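Local atomic coordinates of 2-oxoglutarate (2OG) and Fe(II)-dependent oxygenase superfamily protein (PDB entry 6KWA), a protein that probably oxidises the auxin indole-3-acetic acid irreversibly to inactive 2-oxoindole-3-acetic acid, using 2-oxoglutarate and iron(II), and so contributes to auxin homeostasis. Residues Q17-A22 / T124-K129; H34-S39 / N120-D125; R54-K59 / Y71-E76; G85-A90 / F244-M249; E132-V137 / G221-V226. All blocks are in the same frame, centred on the assembly; numbering follows the deposited sequence.

Contact 1 (Q17-A22 / T124-K129); sequences QKIREA and TDLARK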
# COMPACT_ATOMS: atom_id res chain seq x y z
N GLN A 17 -2.13 -19.30 7.58
CA GLN A 17 -1.33 -19.23 8.79
C GLN A 17 -0.05 -18.45 8.54
O GLN A 17 0.39 -17.67 9.39
CB GLN A 17 -1.02 -20.61 9.31
CG GLN A 17 0.18 -20.62 10.21
CD GLN A 17 0.16 -21.79 11.13
OE1 GLN A 17 -0.84 -22.02 11.83
NE2 GLN A 17 1.25 -22.55 11.15
N LYS A 18 0.58 -18.68 7.39
CA LYS A 18 1.78 -17.92 7.05
C LYS A 18 1.44 -16.44 6.95
O LYS A 18 2.21 -15.60 7.38
CB LYS A 18 2.41 -18.42 5.74
CG LYS A 18 3.38 -19.58 5.94
CD LYS A 18 3.75 -20.22 4.60
CE LYS A 18 4.75 -21.35 4.77
NZ LYS A 18 5.16 -21.90 3.43
N ILE A 19 0.29 -16.10 6.37
CA ILE A 19 -0.08 -14.70 6.27
C ILE A 19 -0.26 -14.11 7.68
O ILE A 19 0.33 -13.07 8.03
CB ILE A 19 -1.35 -14.52 5.43
CG1 ILE A 19 -0.97 -14.68 3.96
CG2 ILE A 19 -1.98 -13.13 5.68
CD1 ILE A 19 -2.14 -14.97 3.01
N ARG A 20 -1.02 -14.81 8.50
CA ARG A 20 -1.30 -14.33 9.84
C ARG A 20 -0.01 -14.13 10.66
O ARG A 20 0.14 -13.13 11.33
CB ARG A 20 -2.20 -15.32 10.55
CG ARG A 20 -2.32 -15.06 12.04
CD ARG A 20 -3.36 -16.02 12.66
NE ARG A 20 -3.26 -16.03 14.12
CZ ARG A 20 -4.04 -16.77 14.90
NH1 ARG A 20 -4.94 -17.57 14.37
NH2 ARG A 20 -3.90 -16.72 16.20
N GLU A 21 0.94 -15.05 10.56
CA GLU A 21 2.09 -14.95 11.45
C GLU A 21 3.05 -13.89 10.97
O GLU A 21 3.67 -13.20 11.80
CB GLU A 21 2.82 -16.29 11.57
CG GLU A 21 2.24 -17.20 12.65
CD GLU A 21 2.60 -18.66 12.48
OE1 GLU A 21 3.73 -18.97 12.02
OE2 GLU A 21 1.77 -19.51 12.87
N ALA A 22 3.15 -13.72 9.66
CA ALA A 22 3.90 -12.59 9.13
C ALA A 22 3.32 -11.27 9.63
O ALA A 22 4.04 -10.40 10.14
CB ALA A 22 3.88 -12.62 7.60
N THR A 124 -8.59 -7.30 -1.34
CA THR A 124 -9.76 -7.93 -0.72
C THR A 124 -9.52 -9.43 -0.50
O THR A 124 -9.99 -10.00 0.49
CB THR A 124 -11.03 -7.73 -1.56
OG1 THR A 124 -10.80 -8.27 -2.86
CG2 THR A 124 -11.38 -6.25 -1.67
N ASP A 125 -8.80 -10.09 -1.41
CA ASP A 125 -8.38 -11.46 -1.15
C ASP A 125 -7.48 -11.60 0.11
O ASP A 125 -7.61 -12.56 0.86
CB ASP A 125 -7.64 -12.05 -2.36
CG ASP A 125 -8.58 -12.33 -3.55
OD1 ASP A 125 -9.82 -12.33 -3.36
OD2 ASP A 125 -8.07 -12.59 -4.67
N LEU A 126 -6.49 -10.73 0.28
CA LEU A 126 -5.57 -10.78 1.44
C LEU A 126 -6.37 -10.46 2.69
O LEU A 126 -6.18 -11.07 3.72
CB LEU A 126 -4.40 -9.81 1.28
CG LEU A 126 -3.44 -10.14 0.12
CD1 LEU A 126 -2.41 -9.01 -0.12
CD2 LEU A 126 -2.72 -11.44 0.37
N ALA A 127 -7.28 -9.51 2.59
CA ALA A 127 -8.09 -9.18 3.76
C ALA A 127 -8.94 -10.39 4.19
O ALA A 127 -9.00 -10.73 5.37
CB ALA A 127 -8.97 -7.99 3.47
N ARG A 128 -9.60 -11.03 3.24
CA ARG A 128 -10.42 -12.20 3.56
C ARG A 128 -9.53 -13.28 4.15
O ARG A 128 -9.89 -13.94 5.13
CB ARG A 128 -11.17 -12.74 2.34
CG ARG A 128 -12.13 -13.91 2.71
CD ARG A 128 -12.89 -14.37 1.50
NE ARG A 128 -13.63 -13.25 0.91
CZ ARG A 128 -14.94 -13.06 1.01
NH1 ARG A 128 -15.70 -13.96 1.62
NH2 ARG A 128 -15.51 -11.99 0.45
N LYS A 129 -8.34 -13.45 3.58
CA LYS A 129 -7.45 -14.48 4.10
C LYS A 129 -7.06 -14.22 5.56
O LYS A 129 -6.89 -15.16 6.34
CB LYS A 129 -6.20 -14.61 3.24
CG LYS A 129 -6.44 -15.24 1.88
CD LYS A 129 -5.11 -15.48 1.18
CE LYS A 129 -5.30 -15.83 -0.31
NZ LYS A 129 -6.20 -16.97 -0.46
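Ile19 reaches out from helix 12-25 and sets a single methyl, CD1, against two residues of helix 106-133. Its torsions account for the reach. CG1 stands anti to the carbonyl carbon (chi1 -76°), and a nearly extended chi2 of 161° then carries CD1 straight on toward the second helix, while CG2 takes the place anti to the backbone N. The closest meeting is with the aliphatic part of a lysine: Ile19 CD1 lies 3.5 Å from Lys129 CD and 4.1 Å from Lys129 CB. The two chains cross at a slant, so that the methyl rests on the flank of the lysine. Leu126, one turn earlier on the same helix face, completes the patch more loosely, its CD2 being 4.4 Å from Ile19 CD1. This is helix-on-helix packing in the N-terminal region of an iron/ascorbate-dependent oxidoreductase, where helix 12-25 meets the long helix that runs along the large sheet of the double-stranded beta-helix fold. Ile19 also touches Ile5 and Phe29, on the parallel strands 4-6 and 28-32, and so belongs to the apolar layer between that edge of the sheet and the helices. Lys129 shows how a charged residue can serve such a layer: its CB points to the neighbouring helix and its methylenes stay extended, until a bend at chi4 (-55°) turns NZ aside from the contact. Lys129 also touches Leu15 and Asn16 of helix 12-25. The CA atoms of Ile19 and Lys129, the nearest pair between the segments, stand 7.7 Å apart.

Contact 2 (H34-S39 / N120-D125); sequences HGVSLS and NGLATD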
# COMPACT_ATOMS: atom_id res chain seq x y z
N HIS A 34 1.13 -13.58 -7.20
CA HIS A 34 0.02 -12.77 -6.72
C HIS A 34 -1.18 -12.68 -7.64
O HIS A 34 -2.17 -12.03 -7.30
CB HIS A 34 0.53 -11.38 -6.36
CG HIS A 34 1.53 -10.85 -7.33
ND1 HIS A 34 1.19 -10.54 -8.64
CD2 HIS A 34 2.83 -10.54 -7.19
CE1 HIS A 34 2.27 -10.09 -9.26
NE2 HIS A 34 3.27 -10.07 -8.41
N GLY A 35 -1.05 -13.19 -8.85
CA GLY A 35 -2.13 -13.13 -9.81
C GLY A 35 -2.31 -11.84 -10.60
O GLY A 35 -3.20 -11.74 -11.42
N VAL A 36 -1.47 -10.84 -10.37
CA VAL A 36 -1.56 -9.60 -11.14
C VAL A 36 -0.66 -9.63 -12.37
O VAL A 36 0.52 -9.99 -12.25
CB VAL A 36 -1.19 -8.37 -10.29
CG1 VAL A 36 -1.40 -7.10 -11.09
CG2 VAL A 36 -2.03 -8.35 -9.01
N SER A 37 -1.22 -9.30 -13.53
CA SER A 37 -0.45 -9.31 -14.78
C SER A 37 0.85 -8.50 -14.67
O SER A 37 0.82 -7.32 -14.31
CB SER A 37 -1.30 -8.76 -15.93
OG SER A 37 -0.46 -8.28 -16.97
N LEU A 38 1.97 -9.11 -15.04
CA LEU A 38 3.26 -8.46 -14.95
C LEU A 38 3.34 -7.30 -15.94
O LEU A 38 3.84 -6.23 -15.62
CB LEU A 38 4.37 -9.47 -15.21
CG LEU A 38 4.86 -10.40 -14.09
CD1 LEU A 38 3.72 -11.20 -13.54
CD2 LEU A 38 5.88 -11.36 -14.68
N SER A 39 2.78 -7.51 -17.13
CA SER A 39 2.77 -6.49 -18.16
C SER A 39 1.91 -5.31 -17.74
O SER A 39 2.26 -4.15 -17.98
CB SER A 39 2.27 -7.08 -19.49
OG SER A 39 3.25 -7.95 -20.05
N ASN A 120 -7.02 -4.03 -6.35
CA ASN A 120 -8.10 -4.03 -5.40
C ASN A 120 -8.65 -5.44 -5.15
O ASN A 120 -9.11 -5.77 -4.04
CB ASN A 120 -9.20 -3.11 -5.89
CG ASN A 120 -10.26 -2.91 -4.89
OD1 ASN A 120 -10.11 -2.10 -3.97
ND2 ASN A 120 -11.37 -3.63 -5.05
N GLY A 121 -8.58 -6.27 -6.19
CA GLY A 121 -9.02 -7.65 -6.08
C GLY A 121 -8.07 -8.38 -5.13
O GLY A 121 -8.51 -9.17 -4.27
N LEU A 122 -6.78 -8.12 -5.29
CA LEU A 122 -5.73 -8.72 -4.44
C LEU A 122 -5.87 -8.29 -2.97
O LEU A 122 -5.67 -9.11 -2.06
CB LEU A 122 -4.34 -8.35 -4.95
CG LEU A 122 -3.14 -8.83 -4.11
CD1 LEU A 122 -3.15 -10.33 -3.96
CD2 LEU A 122 -1.82 -8.40 -4.69
N ALA A 123 -6.20 -7.02 -2.76
CA ALA A 123 -6.32 -6.47 -1.41
C ALA A 123 -7.48 -7.10 -0.65
O ALA A 123 -7.36 -7.41 0.54
CB ALA A 123 -6.48 -4.95 -1.46
N THR A 124 -8.59 -7.30 -1.34
CA THR A 124 -9.76 -7.93 -0.72
C THR A 124 -9.52 -9.43 -0.50
O THR A 124 -9.99 -10.00 0.49
CB THR A 124 -11.03 -7.73 -1.56
OG1 THR A 124 -10.80 -8.27 -2.86
CG2 THR A 124 -11.38 -6.25 -1.67
N ASP A 125 -8.80 -10.09 -1.41
CA ASP A 125 -8.38 -11.46 -1.15
C ASP A 125 -7.48 -11.60 0.11
O ASP A 125 -7.61 -12.56 0.86
CB ASP A 125 -7.64 -12.05 -2.36
CG ASP A 125 -8.58 -12.33 -3.55
OD1 ASP A 125 -9.82 -12.33 -3.36
OD2 ASP A 125 -8.07 -12.59 -4.67
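Leu122 brings both of its methyls against the turn that begins at His34, and this is the closer-packed part of the contact. Its CD1 approaches the backbone, 3.9 Å from His34 O, while CD2 lies 4.1 Å from His34 CB and, on the margin, 4.3 Å from Val36 CG2. With CG anti to the backbone N (chi1 176°), the leucine stretches away from its helix and its forked end meets backbone and side chains together. Leu7, Leu207 and Ile177 also touch it, so the grip is that of a buried apolar layer in which helix 106-133 lies against strands 175-179 and 207-211 and the turn after strand 28-32 adds to the packing. The imidazole of His34 leads away from the helix and braces the turn instead. Val36 N donates to His34 ND1 over 3.2 Å, almost exactly in the ring plane and with an N-H...N angle of 156°, while the other ring nitrogen, NE2, is bonded to Asn205 O. That pairing is consistent with a neutral ring carrying its proton on NE2. Around Val36 the segment turns to solvent: Gly35 before it, in a left-handed conformation with phi 82°, and Ser37, Leu38 and Ser39 after it are exposed. Ser37 occupies the N-cap of helix 38-51, its OG bonded to Leu40 N.

Contact 3 (R54-K59 / Y71-E76); sequences RPYEVK and YRAPNE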
# COMPACT_ATOMS: atom_id res chain seq x y z
N ARG A 54 3.31 15.45 -16.63
CA ARG A 54 2.22 16.33 -17.06
C ARG A 54 2.54 17.75 -16.58
O ARG A 54 3.28 17.93 -15.60
CB ARG A 54 0.88 15.88 -16.48
CG ARG A 54 0.23 14.69 -17.18
CD ARG A 54 -0.20 15.00 -18.60
NE ARG A 54 -1.13 13.99 -19.12
CZ ARG A 54 -0.74 12.84 -19.66
NH1 ARG A 54 0.55 12.56 -19.77
NH2 ARG A 54 -1.64 11.98 -20.12
N PRO A 55 2.03 18.77 -17.30
CA PRO A 55 2.22 20.16 -16.87
C PRO A 55 1.80 20.31 -15.41
O PRO A 55 0.86 19.65 -14.97
CB PRO A 55 1.30 20.95 -17.81
CG PRO A 55 1.28 20.11 -19.08
CD PRO A 55 1.33 18.67 -18.60
N TYR A 56 2.51 21.15 -14.68
CA TYR A 56 2.20 21.39 -13.28
C TYR A 56 0.74 21.78 -13.07
O TYR A 56 0.09 21.34 -12.12
CB TYR A 56 3.12 22.46 -12.74
CG TYR A 56 3.07 22.68 -11.26
CD1 TYR A 56 3.77 21.84 -10.39
CD2 TYR A 56 2.35 23.73 -10.71
CE1 TYR A 56 3.75 22.05 -9.01
CE2 TYR A 56 2.33 23.95 -9.33
CZ TYR A 56 3.02 23.11 -8.50
OH TYR A 56 2.99 23.32 -7.15
N GLU A 57 0.24 22.59 -13.97
CA GLU A 57 -1.07 23.18 -13.77
C GLU A 57 -2.15 22.11 -14.05
O GLU A 57 -3.27 22.18 -13.53
CB GLU A 57 -1.18 24.44 -14.63
CG GLU A 57 -2.22 25.45 -14.14
CD GLU A 57 -1.89 26.87 -14.64
OE1 GLU A 57 -0.74 27.08 -15.13
OE2 GLU A 57 -2.72 27.80 -14.47
N VAL A 58 -1.77 21.08 -14.79
CA VAL A 58 -2.60 19.90 -14.94
C VAL A 58 -2.59 19.06 -13.64
O VAL A 58 -3.64 18.70 -13.10
CB VAL A 58 -2.13 19.01 -16.11
CG1 VAL A 58 -2.90 17.68 -16.12
CG2 VAL A 58 -2.30 19.74 -17.46
N LYS A 59 -1.39 18.81 -13.09
CA LYS A 59 -1.28 17.99 -11.88
C LYS A 59 -2.04 18.59 -10.70
O LYS A 59 -2.68 17.85 -9.96
CB LYS A 59 0.17 17.79 -11.50
CG LYS A 59 0.90 16.89 -12.48
CD LYS A 59 2.30 16.49 -12.01
CE LYS A 59 3.35 17.60 -12.21
NZ LYS A 59 4.75 17.04 -12.04
N TYR A 71 -3.07 15.65 -5.29
CA TYR A 71 -1.70 16.01 -5.62
C TYR A 71 -0.93 16.67 -4.50
O TYR A 71 -1.46 17.50 -3.78
CB TYR A 71 -1.70 16.96 -6.81
CG TYR A 71 -0.33 17.40 -7.26
CD1 TYR A 71 0.63 16.47 -7.61
CD2 TYR A 71 0.00 18.74 -7.35
CE1 TYR A 71 1.88 16.86 -8.04
CE2 TYR A 71 1.26 19.14 -7.79
CZ TYR A 71 2.18 18.20 -8.13
OH TYR A 71 3.42 18.59 -8.55
N ARG A 72 0.34 16.30 -4.35
CA ARG A 72 1.24 17.01 -3.46
C ARG A 72 2.59 17.25 -4.12
O ARG A 72 3.27 16.30 -4.50
CB ARG A 72 1.44 16.26 -2.14
CG ARG A 72 0.26 16.31 -1.20
CD ARG A 72 -0.04 17.74 -0.78
NE ARG A 72 -1.09 17.78 0.23
CZ ARG A 72 -2.39 17.70 -0.02
NH1 ARG A 72 -2.83 17.61 -1.28
NH2 ARG A 72 -3.26 17.73 0.98
N ALA A 73 2.99 18.51 -4.19
CA ALA A 73 4.31 18.85 -4.69
C ALA A 73 5.32 18.80 -3.55
O ALA A 73 4.96 19.01 -2.39
CB ALA A 73 4.30 20.25 -5.33
N PRO A 74 6.60 18.56 -3.89
CA PRO A 74 7.66 18.59 -2.87
C PRO A 74 7.71 19.95 -2.16
O PRO A 74 7.49 20.99 -2.78
CB PRO A 74 8.94 18.36 -3.67
CG PRO A 74 8.50 17.74 -4.98
CD PRO A 74 7.12 18.28 -5.24
N ASN A 75 7.94 19.94 -0.86
CA ASN A 75 8.05 21.20 -0.13
C ASN A 75 9.16 21.09 0.90
O ASN A 75 10.00 20.21 0.82
CB ASN A 75 6.73 21.56 0.53
CG ASN A 75 6.21 20.44 1.41
OD1 ASN A 75 6.98 19.63 1.95
ND2 ASN A 75 4.90 20.38 1.54
N GLU A 76 9.16 21.96 1.89
CA GLU A 76 10.29 21.95 2.79
C GLU A 76 10.11 20.90 3.91
O GLU A 76 11.07 20.54 4.61
CB GLU A 76 10.53 23.36 3.36
CG GLU A 76 10.90 24.38 2.27
CD GLU A 76 11.48 25.70 2.80
OE1 GLU A 76 11.66 26.63 1.99
OE2 GLU A 76 11.80 25.80 4.02
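Lys59 and Tyr71 mark the closest backbone approach, their CA atoms 6.6 Å apart. Residues 56-59 form one short helical turn with Pro55 at its N-cap, closed by the bond from Lys59 N to Pro55 O, whereas 71-76 is an irregular, mostly extended strip. Lys59 O, at the end of the turn, lies 3.4 Å from Tyr71 CB. The tyrosine directs its ring into the turn, with CG anti to the backbone N (chi1 -180°). Over one ring face Lys59 CB sits 3.9 Å from the Tyr71 ring centroid and only 8° off the normal, a CH-pi contact. Against the opposite face, toward the rim, lies the backbone N of Ala73. This clasp joins the end of the N-terminal helices to the loop leading into strand 81-87, at one edge of the seven-stranded sheet. At the solvent side Tyr56 receives the edge of Tyr71 on its own face, an offset T-shaped pair with centroids 5.9 Å apart and planes at 79°. The edge of Tyr56 is used as well, Ala73 CB lying 3.8 Å from Tyr56 OH. The polar ends converge on Glu82, whose OE2 is hydrogen-bonded to Tyr71 OH and forms a salt bridge with Lys59 NZ. A leucine in place of Tyr71 would probably deprive Glu82 of one partner and leave Lys59 CB and the Tyr56 face without an aromatic neighbour.

Contact 4 (G85-A90 / F244-M249); sequences GLYDMA and FLLGPM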
# COMPACT_ATOMS: atom_id res chain seq x y z
N GLY A 85 -2.93 11.02 -6.57
CA GLY A 85 -3.76 9.91 -6.15
C GLY A 85 -5.24 10.13 -6.21
O GLY A 85 -5.73 11.22 -6.51
N LEU A 86 -5.97 9.07 -5.89
CA LEU A 86 -7.42 9.13 -5.99
C LEU A 86 -8.01 8.29 -4.89
O LEU A 86 -7.44 7.26 -4.48
CB LEU A 86 -7.90 8.67 -7.38
CG LEU A 86 -7.81 7.21 -7.83
CD1 LEU A 86 -9.10 6.49 -7.62
CD2 LEU A 86 -7.39 7.10 -9.26
N TYR A 87 -9.11 8.79 -4.36
CA TYR A 87 -9.88 8.15 -3.34
C TYR A 87 -10.96 7.26 -3.97
O TYR A 87 -11.51 7.58 -5.03
CB TYR A 87 -10.49 9.22 -2.44
CG TYR A 87 -11.44 8.70 -1.42
CD1 TYR A 87 -10.97 8.21 -0.22
CD2 TYR A 87 -12.81 8.69 -1.65
CE1 TYR A 87 -11.83 7.74 0.74
CE2 TYR A 87 -13.68 8.21 -0.70
CZ TYR A 87 -13.19 7.74 0.50
OH TYR A 87 -14.06 7.25 1.45
N ASP A 88 -11.28 6.16 -3.28
CA ASP A 88 -12.32 5.22 -3.71
C ASP A 88 -11.92 4.57 -5.02
O ASP A 88 -12.66 4.62 -6.00
CB ASP A 88 -13.66 5.94 -3.82
CG ASP A 88 -14.84 4.98 -3.88
OD1 ASP A 88 -14.74 3.85 -3.37
OD2 ASP A 88 -15.89 5.37 -4.42
N MET A 89 -10.76 3.91 -5.01
CA MET A 89 -10.20 3.39 -6.25
C MET A 89 -10.99 2.18 -6.75
O MET A 89 -10.80 1.73 -7.89
CB MET A 89 -8.72 3.05 -6.08
CG MET A 89 -8.40 1.74 -5.40
SD MET A 89 -6.60 1.51 -5.23
CE MET A 89 -6.20 0.93 -6.88
N ALA A 90 -11.90 1.70 -5.92
CA ALA A 90 -12.79 0.61 -6.33
C ALA A 90 -13.93 1.14 -7.19
O ALA A 90 -14.57 0.38 -7.91
CB ALA A 90 -13.35 -0.14 -5.10
N PHE A 244 -4.08 1.57 -0.94
CA PHE A 244 -4.42 1.47 0.47
C PHE A 244 -5.85 0.97 0.67
O PHE A 244 -6.78 1.61 0.22
CB PHE A 244 -4.30 2.82 1.18
CG PHE A 244 -2.96 3.46 1.07
CD1 PHE A 244 -1.94 3.12 1.94
CD2 PHE A 244 -2.73 4.47 0.14
CE1 PHE A 244 -0.71 3.74 1.86
CE2 PHE A 244 -1.49 5.10 0.07
CZ PHE A 244 -0.49 4.73 0.92
N LEU A 245 -6.00 -0.15 1.34
CA LEU A 245 -7.32 -0.53 1.82
C LEU A 245 -7.48 0.20 3.15
O LEU A 245 -6.66 0.02 4.06
CB LEU A 245 -7.45 -2.04 1.99
CG LEU A 245 -8.80 -2.45 2.59
CD1 LEU A 245 -9.91 -2.11 1.63
CD2 LEU A 245 -8.84 -3.92 2.95
N LEU A 246 -8.46 1.09 3.22
CA LEU A 246 -8.67 1.92 4.41
C LEU A 246 -9.72 1.30 5.33
O LEU A 246 -10.31 0.28 5.01
CB LEU A 246 -9.10 3.33 4.01
CG LEU A 246 -8.20 4.04 3.00
CD1 LEU A 246 -8.79 5.37 2.59
CD2 LEU A 246 -6.82 4.22 3.61
N GLY A 247 -10.01 1.96 6.43
CA GLY A 247 -11.04 1.47 7.33
C GLY A 247 -12.40 1.96 6.88
O GLY A 247 -12.58 2.40 5.74
N PRO A 248 -13.39 1.86 7.76
CA PRO A 248 -14.72 2.36 7.41
C PRO A 248 -14.74 3.88 7.22
O PRO A 248 -14.06 4.62 7.95
CB PRO A 248 -15.59 1.95 8.61
CG PRO A 248 -14.76 0.96 9.39
CD PRO A 248 -13.34 1.34 9.14
N MET A 249 -15.52 4.31 6.23
CA MET A 249 -15.79 5.70 5.91
C MET A 249 -16.51 6.39 7.06
O MET A 249 -15.99 7.29 7.73
CB MET A 249 -16.75 5.77 4.72
CG MET A 249 -16.65 4.63 3.73
SD MET A 249 -17.69 4.83 2.25
CE MET A 249 -16.85 6.07 1.29
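Tyr87 ends strand 81-87 and Leu246 is the first residue after strand 237-245, two strands of the major sheet in the double-stranded beta-helix fold that run parallel to each other with strand 147-155 between them. The two segments meet through side chains. Tyr87 does most of the work. Its CG is anti to the backbone N (chi1 174°), which carries the ring toward the loop that follows strand 237-245. On the way its CE1 passes 4.3 Å from Leu246 CD1, a light apolar touch that comes obliquely to the ring. At the far end Met249 bends at chi3, and its methyl is modelled at the ring edge, with CE near the ring plane and 4.1 Å from Tyr87 CZ. The approach of Met249 CE to Tyr87 OH, 3.0 Å, is shorter than ordinary carbon-oxygen packing, and Met249 is an exposed residue with a strained first torsion (-30°), so the exact position of this methyl is doubtful. Leu66 and Pro146 also pack on Tyr87, and Gln148 of the intervening strand touches Leu246. The Leu246 side chain is about 7 Å from that of Asp171, which with His169 and His228 binds the magnesium ion, and about 11 Å from the ion itself. With Tyr87 CE1 against Leu246 CD1 as its secure touch, the link between the segments rests on shape and dispersion, without directional bonds.

Contact 5 (E132-V137 / G221-V226); sequences ESYGLV and GRLCNV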
# COMPACT_ATOMS: atom_id res chain seq x y z
N GLU A 132 -9.86 -15.36 7.58
CA GLU A 132 -9.86 -16.81 7.60
C GLU A 132 -8.80 -17.40 8.53
O GLU A 132 -9.01 -18.45 9.16
CB GLU A 132 -9.68 -17.35 6.18
CG GLU A 132 -10.89 -17.05 5.25
CD GLU A 132 -10.67 -17.52 3.82
OE1 GLU A 132 -9.53 -17.94 3.47
OE2 GLU A 132 -11.64 -17.51 3.03
N SER A 133 -7.65 -16.75 8.63
CA SER A 133 -6.58 -17.29 9.46
C SER A 133 -6.94 -17.21 10.93
O SER A 133 -6.32 -17.86 11.77
CB SER A 133 -5.28 -16.52 9.20
OG SER A 133 -5.34 -15.25 9.80
N TYR A 134 -7.93 -16.40 11.27
CA TYR A 134 -8.39 -16.34 12.65
C TYR A 134 -9.66 -17.17 12.89
O TYR A 134 -10.15 -17.24 14.02
CB TYR A 134 -8.66 -14.88 13.05
CG TYR A 134 -7.40 -14.06 13.29
CD1 TYR A 134 -6.61 -14.29 14.40
CD2 TYR A 134 -7.00 -13.07 12.39
CE1 TYR A 134 -5.44 -13.54 14.63
CE2 TYR A 134 -5.84 -12.33 12.60
CZ TYR A 134 -5.06 -12.56 13.71
OH TYR A 134 -3.90 -11.83 13.94
N GLY A 135 -10.19 -17.79 11.83
CA GLY A 135 -11.43 -18.57 11.93
C GLY A 135 -12.67 -17.73 12.21
O GLY A 135 -13.65 -18.21 12.79
N LEU A 136 -12.65 -16.48 11.76
CA LEU A 136 -13.73 -15.53 11.97
C LEU A 136 -14.94 -15.85 11.11
O LEU A 136 -14.80 -16.48 10.05
CB LEU A 136 -13.26 -14.12 11.65
CG LEU A 136 -12.67 -13.19 12.71
CD1 LEU A 136 -11.96 -13.91 13.83
CD2 LEU A 136 -11.80 -12.12 12.04
N VAL A 137 -16.10 -15.43 11.59
CA VAL A 137 -17.35 -15.57 10.87
C VAL A 137 -17.54 -14.38 9.94
O VAL A 137 -18.18 -14.50 8.90
CB VAL A 137 -18.58 -15.71 11.81
CG1 VAL A 137 -18.41 -16.97 12.66
CG2 VAL A 137 -18.73 -14.49 12.69
N GLY A 221 -5.02 -5.27 18.62
CA GLY A 221 -3.61 -5.28 18.95
C GLY A 221 -2.79 -6.43 18.39
O GLY A 221 -1.58 -6.47 18.52
N ARG A 222 -3.44 -7.36 17.70
CA ARG A 222 -2.71 -8.54 17.23
C ARG A 222 -1.89 -8.27 15.97
O ARG A 222 -0.73 -8.70 15.87
CB ARG A 222 -3.70 -9.66 17.04
CG ARG A 222 -4.33 -9.96 18.37
CD ARG A 222 -5.50 -10.84 18.27
NE ARG A 222 -5.07 -12.20 18.41
CZ ARG A 222 -5.48 -13.00 19.38
NH1 ARG A 222 -6.37 -12.55 20.25
NH2 ARG A 222 -5.00 -14.24 19.43
N LEU A 223 -2.50 -7.65 14.97
CA LEU A 223 -1.78 -7.32 13.76
C LEU A 223 -0.82 -6.13 14.00
O LEU A 223 -1.20 -5.14 14.64
CB LEU A 223 -2.78 -7.02 12.64
CG LEU A 223 -3.69 -8.22 12.34
CD1 LEU A 223 -4.84 -7.86 11.39
CD2 LEU A 223 -2.88 -9.39 11.78
N CYS A 224 0.42 -6.26 13.54
CA CYS A 224 1.44 -5.21 13.66
C CYS A 224 1.30 -4.07 12.64
O CYS A 224 1.41 -4.29 11.42
CB CYS A 224 2.83 -5.82 13.52
SG CYS A 224 4.15 -4.57 13.66
N ASN A 225 1.02 -2.86 13.10
CA ASN A 225 1.03 -1.74 12.15
C ASN A 225 2.48 -1.29 11.94
O ASN A 225 3.01 -0.46 12.69
CB ASN A 225 0.13 -0.60 12.63
CG ASN A 225 0.48 -0.13 14.05
OD1 ASN A 225 1.03 -0.89 14.84
ND2 ASN A 225 0.17 1.13 14.34
N VAL A 226 3.14 -1.85 10.94
CA VAL A 226 4.58 -1.74 10.87
C VAL A 226 5.11 -0.31 10.65
O VAL A 226 4.52 0.50 9.90
CB VAL A 226 5.17 -2.68 9.78
CG1 VAL A 226 4.73 -2.26 8.39
CG2 VAL A 226 6.71 -2.77 9.92
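Tyr134, in the Schellman turn that follows helix 106-133, reaches across to Arg222 and Leu223 in the loop before strand 228-231. The turn has Gly135 at positive phi (68°), with its N bonded back to Glu132 O. At its other end the loop approaches the metal site, where Val226 O is bonded to ND1 of the metal ligand His228, which is consistent with a second-shell role in orienting that ring. From CB, which points toward the loop, the side chain of Tyr134 sets out with CG anti to the carbonyl carbon (chi1 -74°). The ring comes next, and its two sides find different company: CE1 lies 4.0 Å from Arg222 NE, while CE2 is 4.3 Å from Leu223 CD2. Arg222 runs alongside the tyrosine in the opposite sense, and a bend at chi3 leaves its guanidinium almost upright to the ring, the planes 83° apart, so the two groups do not stack. Phe259 adds an edge-to-face partner to the ring. At the tip, the hydroxyl is hydrogen-bonded to Glu24 OE2, the carboxylate oxygen that also pairs with Arg20 NE; helix 12-25 thereby shares in the junction. Aliphatic carbons pack round the same hydroxyl oxygen: Tyr134 OH is 3.8 Å from Arg222 CB, and Leu223 CD2, near the ring plane, comes within 3.4 Å of Tyr134 OH.

From the N terminus, helix 12-25 opens contact 1 and the turn after strand 28-32 opens contact 2. Contact 3 then closes a short loop of its own, nested inside both, before strand 81-87 opens contact 4. Helix 106-133 closes contact 2 and, a few residues on, contact 1, whereas contact 4 stays open until the end of strand 237-245 and therefore crosses them both. Contact 5 starts at the end of the same helix and is nested within contact 4. The long helix thus joins the N-terminal elements to the catalytic fold: Ala127 of contact 1 packs on Leu245 of contact 4, and Arg20 meets Ser133 of contact 5. Contact 3 lies far across the chain, about 36 Å from contact 1 between centres.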